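Local atomic coordinates of chitin deacetylase 1 (Bombyx mori, PDB entry 5ZNT), a protein that hydrolyses the N-acetamido groups of N-acetyl-D-glucosamine residues in chitin, releasing acetate and leaving chitosan, with zinc as its cofactor. Residues Met39-Phe44 and Val301-Val306; Asp71-Tyr76 and Lys94-Ala99; Gln157-Glu162 and Pro202-Ala207; Leu167-Ile172 and Val208-Met213. All coordinates share one frame; numbering follows the deposited sequence.

Contact 1: Met39-Phe44 and Val301-Val306; sequences MITITF and VTMTQV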
loop_
_atom_site.group_PDB
_atom_site.type_symbol
_atom_site.label_atom_id
_atom_site.label_comp_id
_atom_site.label_asym_id
_atom_site.label_seq_id
_atom_site.Cartn_x
_atom_site.Cartn_y
_atom_site.Cartn_z
ATOM N N MET A 39 -2.875 4.335 -13.579
ATOM C CA MET A 39 -2.512 3.319 -12.602
ATOM C C MET A 39 -3.536 3.281 -11.476
ATOM O O MET A 39 -4.015 4.323 -11.019
ATOM C CB MET A 39 -1.121 3.609 -12.043
ATOM C CG MET A 39 -0.027 3.402 -13.079
ATOM S SD MET A 39 1.585 3.951 -12.485
ATOM C CE MET A 39 1.733 5.598 -13.194
ATOM N N ILE A 40 -3.876 2.068 -11.037
ATOM C CA ILE A 40 -4.743 1.869 -9.881
ATOM C C ILE A 40 -3.992 0.970 -8.904
ATOM O O ILE A 40 -3.513 -0.098 -9.292
ATOM C CB ILE A 40 -6.096 1.251 -10.280
ATOM C CG1 ILE A 40 -6.777 2.153 -11.332
ATOM C CG2 ILE A 40 -7.027 1.116 -9.058
ATOM C CD1 ILE A 40 -8.113 1.607 -11.864
ATOM N N THR A 41 -3.874 1.407 -7.653
ATOM C CA THR A 41 -3.197 0.621 -6.616
ATOM C C THR A 41 -4.258 0.128 -5.640
ATOM O O THR A 41 -4.654 0.845 -4.724
ATOM C CB THR A 41 -2.117 1.422 -5.888
ATOM O OG1 THR A 41 -2.686 2.568 -5.240
ATOM C CG2 THR A 41 -1.038 1.891 -6.860
ATOM N N ILE A 42 -4.741 -1.090 -5.868
ATOM C CA ILE A 42 -5.532 -1.774 -4.858
ATOM C C ILE A 42 -4.606 -2.198 -3.727
ATOM O O ILE A 42 -3.556 -2.799 -3.973
ATOM C CB ILE A 42 -6.221 -3.003 -5.463
ATOM C CG1 ILE A 42 -7.189 -2.600 -6.578
ATOM C CG2 ILE A 42 -6.919 -3.815 -4.370
ATOM C CD1 ILE A 42 -7.604 -3.821 -7.425
ATOM N N THR A 43 -4.979 -1.888 -2.482
ATOM C CA THR A 43 -4.201 -2.344 -1.335
ATOM C C THR A 43 -5.125 -2.982 -0.312
ATOM O O THR A 43 -6.332 -2.722 -0.289
ATOM C CB THR A 43 -3.395 -1.207 -0.664
ATOM O OG1 THR A 43 -4.277 -0.350 0.084
ATOM C CG2 THR A 43 -2.640 -0.356 -1.711
ATOM N N PHE A 44 -4.525 -3.818 0.551
ATOM C CA PHE A 44 -5.201 -4.453 1.676
ATOM C C PHE A 44 -4.337 -4.333 2.923
ATOM O O PHE A 44 -3.138 -4.644 2.881
ATOM C CB PHE A 44 -5.483 -5.932 1.377
ATOM C CG PHE A 44 -6.367 -6.131 0.195
ATOM C CD1 PHE A 44 -7.740 -5.944 0.308
ATOM C CD2 PHE A 44 -5.825 -6.465 -1.042
ATOM C CE1 PHE A 44 -8.561 -6.102 -0.808
ATOM C CE2 PHE A 44 -6.646 -6.634 -2.147
ATOM C CZ PHE A 44 -8.009 -6.461 -2.021
ATOM N N VAL A 301 -1.642 -2.078 -10.614
ATOM C CA VAL A 301 -0.243 -2.347 -10.330
ATOM C C VAL A 301 0.033 -2.223 -8.830
ATOM O O VAL A 301 -0.750 -1.645 -8.066
ATOM C CB VAL A 301 0.675 -1.386 -11.123
ATOM C CG1 VAL A 301 0.532 -1.628 -12.648
ATOM C CG2 VAL A 301 0.325 0.052 -10.782
ATOM N N THR A 302 1.185 -2.753 -8.417
ATOM C CA THR A 302 1.633 -2.581 -7.040
ATOM C C THR A 302 2.147 -1.162 -6.816
ATOM O O THR A 302 2.402 -0.402 -7.755
ATOM C CB THR A 302 2.741 -3.569 -6.697
ATOM O OG1 THR A 302 3.937 -3.202 -7.393
ATOM C CG2 THR A 302 2.357 -4.995 -7.096
ATOM N N MET A 303 2.358 -0.827 -5.543
ATOM C CA MET A 303 2.926 0.481 -5.212
ATOM C C MET A 303 4.338 0.620 -5.751
ATOM O O MET A 303 4.710 1.669 -6.288
ATOM C CB MET A 303 2.935 0.686 -3.702
ATOM C CG MET A 303 1.611 0.448 -3.064
ATOM S SD MET A 303 0.627 1.918 -3.241
ATOM C CE MET A 303 0.617 2.439 -1.593
ATOM N N THR A 304 5.169 -0.411 -5.550
ATOM C CA THR A 304 6.517 -0.381 -6.105
ATOM C C THR A 304 6.473 -0.168 -7.616
ATOM O O THR A 304 7.298 0.566 -8.170
ATOM C CB THR A 304 7.258 -1.675 -5.762
ATOM O OG1 THR A 304 7.562 -1.688 -4.364
ATOM C CG2 THR A 304 8.584 -1.810 -6.563
ATOM N N GLN A 305 5.490 -0.774 -8.293
ATOM C CA GLN A 305 5.388 -0.611 -9.742
ATOM C C GLN A 305 5.016 0.821 -10.131
ATOM O O GLN A 305 5.427 1.289 -11.201
ATOM C CB GLN A 305 4.383 -1.615 -10.307
ATOM C CG GLN A 305 4.999 -2.994 -10.432
ATOM C CD GLN A 305 4.013 -4.084 -10.742
ATOM O OE1 GLN A 305 2.796 -3.893 -10.677
ATOM N NE2 GLN A 305 4.535 -5.248 -11.110
ATOM N N VAL A 306 4.256 1.531 -9.293
ATOM C CA VAL A 306 4.018 2.949 -9.558
ATOM C C VAL A 306 5.339 3.708 -9.534
ATOM O O VAL A 306 5.657 4.467 -10.458
ATOM C CB VAL A 306 3.014 3.547 -8.556
ATOM C CG1 VAL A 306 2.891 5.067 -8.786
ATOM C CG2 VAL A 306 1.659 2.908 -8.715
HETATM O O HOH W 1 -1.373 -1.821 -5.305
#

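Contact 2: Asp71-Tyr76 and Lys94-Ala99; sequences DIKATY and KGHEIA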
loop_
_atom_site.group_PDB
_atom_site.type_symbol
_atom_site.label_atom_id
_atom_site.label_comp_id
_atom_site.label_asym_id
_atom_site.label_seq_id
_atom_site.Cartn_x
_atom_site.Cartn_y
_atom_site.Cartn_z
ATOM N N ASP A 71 -1.458 -10.719 -15.018
ATOM C CA ASP A 71 -2.441 -10.675 -13.941
ATOM C C ASP A 71 -2.383 -9.331 -13.220
ATOM O O ASP A 71 -1.311 -8.772 -13.000
ATOM C CB ASP A 71 -2.180 -11.803 -12.940
ATOM C CG ASP A 71 -2.363 -13.185 -13.559
ATOM O OD1 ASP A 71 -3.238 -13.354 -14.423
ATOM O OD2 ASP A 71 -1.649 -14.102 -13.153
ATOM N N ILE A 72 -3.556 -8.804 -12.866
ATOM C CA ILE A 72 -3.597 -7.604 -12.038
ATOM C C ILE A 72 -2.887 -7.879 -10.712
ATOM O O ILE A 72 -2.886 -9.006 -10.205
ATOM C CB ILE A 72 -5.041 -7.131 -11.803
ATOM C CG1 ILE A 72 -5.885 -8.197 -11.107
ATOM C CG2 ILE A 72 -5.695 -6.764 -13.121
ATOM C CD1 ILE A 72 -7.278 -7.629 -10.703
ATOM N N LYS A 73 -2.242 -6.852 -10.170
ATOM C CA LYS A 73 -1.440 -6.998 -8.960
ATOM C C LYS A 73 -1.893 -5.987 -7.918
ATOM O O LYS A 73 -2.262 -4.857 -8.252
ATOM C CB LYS A 73 0.052 -6.794 -9.226
ATOM C CG LYS A 73 0.656 -7.713 -10.304
ATOM C CD LYS A 73 0.470 -9.199 -9.941
ATOM C CE LYS A 73 1.408 -10.067 -10.804
ATOM N NZ LYS A 73 1.228 -9.757 -12.264
ATOM N N ALA A 74 -1.828 -6.399 -6.647
ATOM C CA ALA A 74 -2.196 -5.568 -5.507
ATOM C C ALA A 74 -1.032 -5.516 -4.518
ATOM O O ALA A 74 -0.026 -6.217 -4.664
ATOM C CB ALA A 74 -3.485 -6.098 -4.832
ATOM N N THR A 75 -1.162 -4.656 -3.510
ATOM C CA THR A 75 -0.146 -4.460 -2.473
ATOM C C THR A 75 -0.773 -4.767 -1.119
ATOM O O THR A 75 -1.860 -4.284 -0.830
ATOM C CB THR A 75 0.383 -3.013 -2.485
ATOM O OG1 THR A 75 0.866 -2.678 -3.801
ATOM C CG2 THR A 75 1.523 -2.828 -1.475
ATOM N N TYR A 76 -0.088 -5.557 -0.292
ATOM C CA TYR A 76 -0.597 -5.979 1.009
ATOM C C TYR A 76 0.264 -5.340 2.086
ATOM O O TYR A 76 1.473 -5.590 2.138
ATOM C CB TYR A 76 -0.563 -7.500 1.154
ATOM C CG TYR A 76 -1.559 -8.182 0.246
ATOM C CD1 TYR A 76 -1.280 -8.370 -1.103
ATOM C CD2 TYR A 76 -2.788 -8.612 0.730
ATOM C CE1 TYR A 76 -2.199 -8.974 -1.952
ATOM C CE2 TYR A 76 -3.713 -9.242 -0.109
ATOM C CZ TYR A 76 -3.400 -9.430 -1.439
ATOM O OH TYR A 76 -4.304 -10.035 -2.259
ATOM N N LYS A 94 2.930 -15.180 -6.230
ATOM C CA LYS A 94 1.991 -14.855 -7.296
ATOM C C LYS A 94 2.175 -13.447 -7.845
ATOM O O LYS A 94 1.446 -13.065 -8.760
ATOM C CB LYS A 94 0.546 -15.026 -6.814
ATOM C CG LYS A 94 0.126 -16.499 -6.650
ATOM C CD LYS A 94 0.050 -17.177 -7.999
ATOM C CE LYS A 94 -0.638 -18.529 -7.891
ATOM N NZ LYS A 94 -1.068 -19.039 -9.232
ATOM N N GLY A 95 3.114 -12.668 -7.319
ATOM C CA GLY A 95 3.453 -11.380 -7.893
ATOM C C GLY A 95 2.822 -10.177 -7.224
ATOM O O GLY A 95 2.996 -9.055 -7.720
ATOM N N HIS A 96 2.076 -10.367 -6.137
ATOM C CA HIS A 96 1.608 -9.223 -5.375
ATOM C C HIS A 96 2.724 -8.717 -4.467
ATOM O O HIS A 96 3.646 -9.450 -4.103
ATOM C CB HIS A 96 0.366 -9.589 -4.569
ATOM C CG HIS A 96 -0.729 -10.164 -5.416
ATOM N ND1 HIS A 96 -1.508 -9.387 -6.247
ATOM C CD2 HIS A 96 -1.142 -11.439 -5.593
ATOM C CE1 HIS A 96 -2.372 -10.158 -6.883
ATOM N NE2 HIS A 96 -2.164 -11.411 -6.510
ATOM N N GLU A 97 2.650 -7.441 -4.130
ATOM C CA GLU A 97 3.678 -6.816 -3.316
ATOM C C GLU A 97 3.350 -6.996 -1.842
ATOM O O GLU A 97 2.193 -6.862 -1.441
ATOM C CB GLU A 97 3.795 -5.324 -3.642
ATOM C CG GLU A 97 4.781 -4.608 -2.719
ATOM C CD GLU A 97 5.062 -3.161 -3.121
ATOM O OE1 GLU A 97 4.538 -2.714 -4.166
ATOM O OE2 GLU A 97 5.829 -2.487 -2.387
ATOM N N ILE A 98 4.371 -7.301 -1.039
ATOM C CA ILE A 98 4.222 -7.407 0.411
ATOM C C ILE A 98 4.925 -6.214 1.030
ATOM O O ILE A 98 6.106 -5.987 0.760
ATOM C CB ILE A 98 4.811 -8.717 0.957
ATOM C CG1 ILE A 98 4.122 -9.912 0.318
ATOM C CG2 ILE A 98 4.685 -8.753 2.506
ATOM C CD1 ILE A 98 2.608 -9.983 0.566
ATOM N N ALA A 99 4.203 -5.451 1.853
ATOM C CA ALA A 99 4.744 -4.290 2.558
ATOM C C ALA A 99 4.420 -4.444 4.040
ATOM O O ALA A 99 3.692 -5.361 4.431
ATOM C CB ALA A 99 4.153 -2.970 2.007
#

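Contact 3: Gln157-Glu162 and Pro202-Ala207; sequences QFTMME and PTRSHA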
loop_
_atom_site.group_PDB
_atom_site.type_symbol
_atom_site.label_atom_id
_atom_site.label_comp_id
_atom_site.label_asym_id
_atom_site.label_seq_id
_atom_site.Cartn_x
_atom_site.Cartn_y
_atom_site.Cartn_z
ATOM N N GLN A 157 9.425 8.908 11.979
ATOM C CA GLN A 157 9.079 7.803 11.084
ATOM C C GLN A 157 9.985 7.797 9.867
ATOM O O GLN A 157 10.526 6.756 9.479
ATOM C CB GLN A 157 7.614 7.891 10.652
ATOM C CG GLN A 157 7.259 6.840 9.555
ATOM C CD GLN A 157 5.827 6.939 9.058
ATOM O OE1 GLN A 157 5.051 7.759 9.545
ATOM N NE2 GLN A 157 5.470 6.093 8.074
ATOM N N PHE A 158 10.200 8.977 9.271
ATOM C CA PHE A 158 10.943 9.039 8.024
ATOM C C PHE A 158 12.440 8.961 8.254
ATOM O O PHE A 158 13.148 8.400 7.413
ATOM C CB PHE A 158 10.529 10.302 7.248
ATOM C CG PHE A 158 9.140 10.208 6.708
ATOM C CD1 PHE A 158 8.046 10.397 7.537
ATOM C CD2 PHE A 158 8.922 9.822 5.388
ATOM C CE1 PHE A 158 6.761 10.256 7.061
ATOM C CE2 PHE A 158 7.637 9.674 4.902
ATOM C CZ PHE A 158 6.559 9.901 5.733
ATOM N N THR A 159 12.943 9.481 9.385
ATOM C CA THR A 159 14.329 9.201 9.747
ATOM C C THR A 159 14.563 7.692 9.840
ATOM O O THR A 159 15.524 7.161 9.275
ATOM C CB THR A 159 14.685 9.887 11.071
ATOM O OG1 THR A 159 14.491 11.305 10.947
ATOM C CG2 THR A 159 16.150 9.601 11.445
ATOM N N MET A 160 13.667 6.985 10.530
ATOM C CA MET A 160 13.778 5.528 10.582
ATOM C C MET A 160 13.800 4.938 9.178
ATOM O O MET A 160 14.658 4.111 8.850
ATOM C CB MET A 160 12.622 4.936 11.399
ATOM C CG MET A 160 12.631 3.392 11.480
ATOM S SD MET A 160 11.912 2.578 10.027
ATOM C CE MET A 160 10.175 2.979 10.192
ATOM N N MET A 161 12.857 5.343 8.333
ATOM C CA MET A 161 12.733 4.672 7.039
ATOM C C MET A 161 13.969 4.887 6.189
ATOM O O MET A 161 14.391 3.985 5.451
ATOM C CB MET A 161 11.478 5.162 6.318
ATOM C CG MET A 161 10.205 4.698 7.023
ATOM S SD MET A 161 8.713 5.203 6.176
ATOM C CE MET A 161 8.912 4.352 4.614
ATOM N N GLU A 162 14.587 6.063 6.295
ATOM C CA GLU A 162 15.818 6.276 5.543
ATOM C C GLU A 162 16.951 5.425 6.107
ATOM O O GLU A 162 17.671 4.765 5.353
ATOM C CB GLU A 162 16.199 7.760 5.527
ATOM C CG GLU A 162 17.433 8.007 4.665
ATOM C CD GLU A 162 17.729 9.484 4.388
ATOM O OE1 GLU A 162 16.885 10.367 4.684
ATOM O OE2 GLU A 162 18.832 9.747 3.866
ATOM N N PRO A 202 6.233 14.935 8.575
ATOM C CA PRO A 202 7.648 15.299 8.474
ATOM C C PRO A 202 7.816 16.727 7.977
ATOM O O PRO A 202 6.985 17.254 7.235
ATOM C CB PRO A 202 8.209 14.294 7.457
ATOM C CG PRO A 202 7.022 13.879 6.653
ATOM C CD PRO A 202 5.885 13.847 7.643
ATOM N N THR A 203 8.913 17.349 8.397
ATOM C CA THR A 203 9.260 18.689 7.956
ATOM C C THR A 203 10.634 18.782 7.337
ATOM O O THR A 203 10.864 19.696 6.538
ATOM C CB THR A 203 9.205 19.682 9.124
ATOM O OG1 THR A 203 10.088 19.227 10.154
ATOM C CG2 THR A 203 7.811 19.796 9.660
ATOM N N ARG A 204 11.554 17.880 7.678
ATOM C CA ARG A 204 12.895 17.918 7.125
ATOM C C ARG A 204 12.966 17.083 5.845
ATOM O O ARG A 204 11.994 16.441 5.433
ATOM C CB ARG A 204 13.910 17.441 8.165
ATOM C CG ARG A 204 13.890 18.250 9.457
ATOM C CD ARG A 204 15.105 17.958 10.336
ATOM N NE ARG A 204 15.115 16.573 10.796
ATOM C CZ ARG A 204 14.501 16.145 11.898
ATOM N NH1 ARG A 204 13.824 17.000 12.661
ATOM N NH2 ARG A 204 14.556 14.857 12.233
ATOM N N SER A 205 14.137 17.097 5.212
ATOM C CA SER A 205 14.378 16.321 4.005
ATOM C C SER A 205 14.637 14.865 4.370
ATOM O O SER A 205 15.443 14.572 5.260
ATOM C CB SER A 205 15.574 16.874 3.226
ATOM O OG SER A 205 15.297 18.182 2.772
ATOM N N HIS A 206 13.964 13.960 3.664
ATOM C CA HIS A 206 14.119 12.529 3.875
ATOM C C HIS A 206 14.136 11.857 2.513
ATOM O O HIS A 206 13.298 12.169 1.658
ATOM C CB HIS A 206 12.981 11.959 4.730
ATOM C CG HIS A 206 12.841 12.591 6.080
ATOM N ND1 HIS A 206 13.651 12.261 7.149
ATOM C CD2 HIS A 206 11.951 13.497 6.550
ATOM C CE1 HIS A 206 13.276 12.949 8.214
ATOM N NE2 HIS A 206 12.243 13.703 7.879
ATOM N N ALA A 207 15.087 10.942 2.316
ATOM C CA ALA A 207 15.239 10.219 1.053
ATOM C C ALA A 207 14.271 9.036 0.992
ATOM O O ALA A 207 14.665 7.869 0.950
ATOM C CB ALA A 207 16.679 9.753 0.881
HETATM O O HOH W 2 13.822 12.377 13.502
HETATM O O HOH W 3 16.080 11.038 7.038
#

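Contact 4: Leu167-Ile172 and Val208-Met213; sequences LYDSTI and VWEMVM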
loop_
_atom_site.group_PDB
_atom_site.type_symbol
_atom_site.label_atom_id
_atom_site.label_comp_id
_atom_site.label_asym_id
_atom_site.label_seq_id
_atom_site.Cartn_x
_atom_site.Cartn_y
_atom_site.Cartn_z
ATOM N N LEU A 167 11.801 1.881 0.877
ATOM C CA LEU A 167 11.673 2.666 -0.349
ATOM C C LEU A 167 10.601 3.739 -0.212
ATOM O O LEU A 167 10.813 4.899 -0.585
ATOM C CB LEU A 167 11.357 1.751 -1.528
ATOM C CG LEU A 167 11.124 2.443 -2.874
ATOM C CD1 LEU A 167 12.405 3.180 -3.320
ATOM C CD2 LEU A 167 10.650 1.414 -3.909
ATOM N N TYR A 168 9.438 3.382 0.318
ATOM C CA TYR A 168 8.358 4.345 0.323
ATOM C C TYR A 168 7.505 4.180 1.557
ATOM O O TYR A 168 7.423 3.098 2.154
ATOM C CB TYR A 168 7.470 4.228 -0.920
ATOM C CG TYR A 168 6.659 2.947 -0.986
ATOM C CD1 TYR A 168 5.385 2.874 -0.423
ATOM C CD2 TYR A 168 7.178 1.810 -1.591
ATOM C CE1 TYR A 168 4.637 1.694 -0.478
ATOM C CE2 TYR A 168 6.444 0.621 -1.641
ATOM C CZ TYR A 168 5.175 0.581 -1.094
ATOM O OH TYR A 168 4.449 -0.583 -1.128
ATOM N N ASP A 169 6.840 5.273 1.901
ATOM C CA ASP A 169 5.753 5.298 2.852
ATOM C C ASP A 169 4.440 5.522 2.111
ATOM O O ASP A 169 4.399 6.191 1.073
ATOM C CB ASP A 169 5.969 6.411 3.872
ATOM C CG ASP A 169 4.784 6.599 4.762
ATOM O OD1 ASP A 169 4.532 5.706 5.595
ATOM O OD2 ASP A 169 4.073 7.612 4.622
ATOM N N SER A 170 3.361 4.940 2.641
ATOM C CA SER A 170 1.999 5.243 2.189
ATOM C C SER A 170 1.141 5.391 3.444
ATOM O O SER A 170 0.265 4.577 3.748
ATOM C CB SER A 170 1.429 4.184 1.244
ATOM O OG SER A 170 0.186 4.647 0.691
ATOM N N THR A 171 1.419 6.448 4.189
ATOM C CA THR A 171 0.666 6.805 5.386
ATOM C C THR A 171 0.077 8.212 5.321
ATOM O O THR A 171 -0.935 8.480 5.969
ATOM C CB THR A 171 1.578 6.708 6.621
ATOM O OG1 THR A 171 2.244 5.438 6.628
ATOM C CG2 THR A 171 0.797 6.903 7.905
ATOM N N ILE A 172 0.678 9.105 4.545
ATOM C CA ILE A 172 0.272 10.505 4.516
ATOM C C ILE A 172 -0.948 10.657 3.623
ATOM O O ILE A 172 -0.952 10.201 2.474
ATOM C CB ILE A 172 1.434 11.382 4.035
ATOM C CG1 ILE A 172 2.547 11.340 5.083
ATOM C CG2 ILE A 172 0.941 12.834 3.767
ATOM C CD1 ILE A 172 3.819 12.018 4.626
ATOM N N VAL A 208 12.977 9.367 0.977
ATOM C CA VAL A 208 11.892 8.391 1.044
ATOM C C VAL A 208 10.809 8.834 0.080
ATOM O O VAL A 208 10.469 10.020 0.020
ATOM C CB VAL A 208 11.296 8.281 2.470
ATOM C CG1 VAL A 208 10.194 7.216 2.509
ATOM C CG2 VAL A 208 12.400 7.980 3.519
ATOM N N TRP A 209 10.225 7.883 -0.637
ATOM C CA TRP A 209 9.068 8.179 -1.469
ATOM C C TRP A 209 7.809 8.193 -0.619
ATOM O O TRP A 209 7.681 7.436 0.347
ATOM C CB TRP A 209 8.917 7.138 -2.578
ATOM C CG TRP A 209 9.916 7.240 -3.667
ATOM C CD1 TRP A 209 11.164 6.667 -3.710
ATOM C CD2 TRP A 209 9.758 7.953 -4.900
ATOM N NE1 TRP A 209 11.785 6.979 -4.900
ATOM C CE2 TRP A 209 10.949 7.772 -5.642
ATOM C CE3 TRP A 209 8.726 8.727 -5.445
ATOM C CZ2 TRP A 209 11.140 8.336 -6.909
ATOM C CZ3 TRP A 209 8.913 9.288 -6.709
ATOM C CH2 TRP A 209 10.118 9.086 -7.426
ATOM N N GLU A 210 6.862 9.058 -0.987
ATOM C CA GLU A 210 5.539 9.054 -0.376
ATOM C C GLU A 210 4.517 8.636 -1.423
ATOM O O GLU A 210 4.207 9.408 -2.339
ATOM C CB GLU A 210 5.158 10.414 0.209
ATOM C CG GLU A 210 3.729 10.430 0.786
ATOM C CD GLU A 210 3.577 9.419 1.925
ATOM O OE1 GLU A 210 4.535 9.279 2.706
ATOM O OE2 GLU A 210 2.513 8.782 2.057
ATOM N N MET A 211 3.958 7.435 -1.261
ATOM C CA MET A 211 2.825 7.007 -2.081
ATOM C C MET A 211 1.578 7.625 -1.473
ATOM O O MET A 211 0.814 6.987 -0.745
ATOM C CB MET A 211 2.737 5.486 -2.142
ATOM C CG MET A 211 3.812 4.866 -3.028
ATOM S SD MET A 211 3.686 5.374 -4.774
ATOM C CE MET A 211 2.014 4.847 -5.189
ATOM N N VAL A 212 1.365 8.905 -1.805
ATOM C CA VAL A 212 0.399 9.707 -1.073
ATOM C C VAL A 212 -0.990 9.120 -1.236
ATOM O O VAL A 212 -1.344 8.572 -2.291
ATOM C CB VAL A 212 0.469 11.175 -1.549
ATOM C CG1 VAL A 212 0.134 11.301 -3.054
ATOM C CG2 VAL A 212 -0.424 12.077 -0.709
ATOM N N MET A 213 -1.783 9.209 -0.178
ATOM C CA MET A 213 -3.126 8.636 -0.147
ATOM C C MET A 213 -4.107 9.776 -0.406
ATOM O O MET A 213 -4.520 10.482 0.512
ATOM C CB MET A 213 -3.391 7.938 1.188
ATOM C CG MET A 213 -2.429 6.758 1.464
ATOM S SD MET A 213 -2.650 6.016 3.125
ATOM C CE MET A 213 -4.219 5.190 2.960
#

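Contact 1: Met39-Phe44 and Val301-Val306
T41 and V306 meet methyl to methyl: CG2 of T41 lies 3.4 Å from CG2 of V306, tighter than usual van der Waals contact, and the two side chains cross at about a right angle. With OG1 of T41 set between the backbone N and the carbonyl carbon (chi1 60°), CG2 stands anti to the carbonyl carbon, and it is this branch that reaches V306. CB of T41 is covered from another direction by M303, whose chain bends at chi2, laying SD 3.8 Å from that carbon, again at about a right angle. The same sulfur passes T43 more loosely. M39 brackets the other end of the contact: its CB rests 4.0 Å from CG2 of V301, and its SD reaches CG2 of V306 at 3.9 Å, both pairs meeting at a slant. One direct backbone bond ties the segments, V301 N to I40 O at 3.0 Å, and a water extends the link by donating to both I42 O and V301 O. Immediately afterwards the chain turns into helix 303-311 through a capping box, in which Q305 N donates to T302 OG1 (3.0 Å) and T302 N donates to Q305 OE1 (3.0 Å) from above the amide plane. T43 OG1 is engaged elsewhere, with R146. Strand 38-45 pairs with strands 75-78, 265-270 and 298-300, so the contact places the capped start of a helix against the parallel sheet of the polysaccharide deacetylase domain, the distorted beta/alpha barrel of the CE4 family.

Contact 2: Asp71-Tyr76 and Lys94-Ala99
T75 and Y76 pair in parallel with E97 and I98 through bonds Y76 N to E97 O (2.9 Å), E97 N to A74 O and A99 N to Y76 O, the segments running 39° apart end to end. H96 extends this ladder with its side chain: ND1 accepts from A74 N at 3.0 Å, the donor lying only 5° out of the imidazole plane, which fixes the ring's rotation and makes ND1 the unprotonated nitrogen in this bond. Y76 turns its edge toward the face of H96 in an offset edge-to-face pair, planes at 78°, and its CE1 touches H96 CB at 3.7 Å. T75 and E97 lie side by side, pointing the same way, CG2 of the threonine 3.9 Å from CG of the glutamate; their polar ends serve M303 N and Y168 OH respectively. K73 bends at chi2 and packs CD 3.4 Å from G95 O, while NZ curls back to D71 O at 2.8 Å. G95, with positive phi, closes helix 85-93 in a Schellman motif and lies directly against the K73 chain. Strand 75-78, helix 85-93 and strand 97-100 thus form a beta-alpha-beta crossover, the repeating element of the CE4 barrel, whose last strand leads towards the zinc ligand H101.

Contact 3: Gln157-Glu162 and Pro202-Ala207
F158 and E162, one helical turn apart, face an irregular stretch: their CA atoms are nearest those of H206 (6.3 Å) and A207 (6.0 Å), and the 202-207 segment passes alongside helix 154-163. H206 carries the centre of the contact. CB of F158 sits over the middle of its imidazole, 3.5 Å from the ring centroid and 13° off the normal, a CH-pi contact; the two rings themselves are inclined at 40°. The phenyl ring of F158 is used in turn by P202, whose CG lies over one face, offset toward the rim, 4.0 Å from the centroid. F158 therefore offers its CB to one partner and its ring to the other. E162, extended with CG anti to the backbone N, reaches across so that OE1 accepts from A207 N at 3.0 Å. That bond is nearly straight, 175° at the hydrogen, yet the donor stands well above the carboxylate plane. OE1 also takes a bond from a water that lies in the plane of the H206 ring and bonds to ND1, linking acid and imidazole indirectly. A second water donates to T159 OG1, which also bonds to N155 O, and is held weakly by NH2 of R204. On its remaining nitrogen, NE2, H206 is bonded to N155, whose OD1 also takes the backbone N-H groups of T203 and R204. Helix 154-163 also packs on helix 117-134, M160 against W120 and T159 against V117, and M161 meets strands 144-145 and 168-169, while the 202-207 loop leads on to strand 209-214.

Contact 4: Leu167-Ile172 and Val208-Met213
D169 and E210 bring two buried acids together, OD2 of D169 only 2.6 Å from OE1 of E210. Two oxygens so close suggest that one group probably holds a proton. Their side chains lie side by side, pointing the same way, with the carboxylate planes 58° apart. Several donors surround the pair. I172 N bonds to E210 OE2 at 3.1 Å from above the plane, T171 N closes an Asx turn on D169 OD2, and T171 OG1 donates to D169 OD1. E210 bends at chi2 (61°), and its OE1 lies 3.4 Å from CD1 of I172. The backbones pair in parallel, Y168 with W209 and D169 with E210, through bonds such as D169 N to W209 O (2.8 Å). On the face opposite the acids, CB of Y168 meets CB of W209 at 3.6 Å, and CD1 of its ring lies 3.6 Å from CG of M211, the centre of an inverse gamma turn, an oblique approach. S170 OG donates to M211 O at 2.8 Å, beyond which M213 N returns to I172 O. Strand 168-169 lies between strands 144-145 and 209-214; helix 154-163 covers D169 through F158 and M161, Y184 of strand 184-185 lies on E210, and helix 303-311 covers Y168 and W209.

Overall arrangement
Contacts 1, 2 and 4 are buried and touch one another, whereas contact 3 is partly exposed, about 18 Å from the centre of the chain to its own centre. Contacts 1 and 2 share the parallel sheet, through neighbouring strands 38-45 and 75-78. Probable hydrogen bonds from T304 to E97 and from M303 to T75 join them, and Y168 of contact 4 meets the same E97 carboxylate. Contact 3 reaches contact 4 through helix 154-163, which leads into strand 168-169. The chemistry follows position: methyl and sulfur packing in contact 1, backbone ladders in contacts 2 and 4, paired acids in contact 4, and waters bridging polar side chains in contact 3.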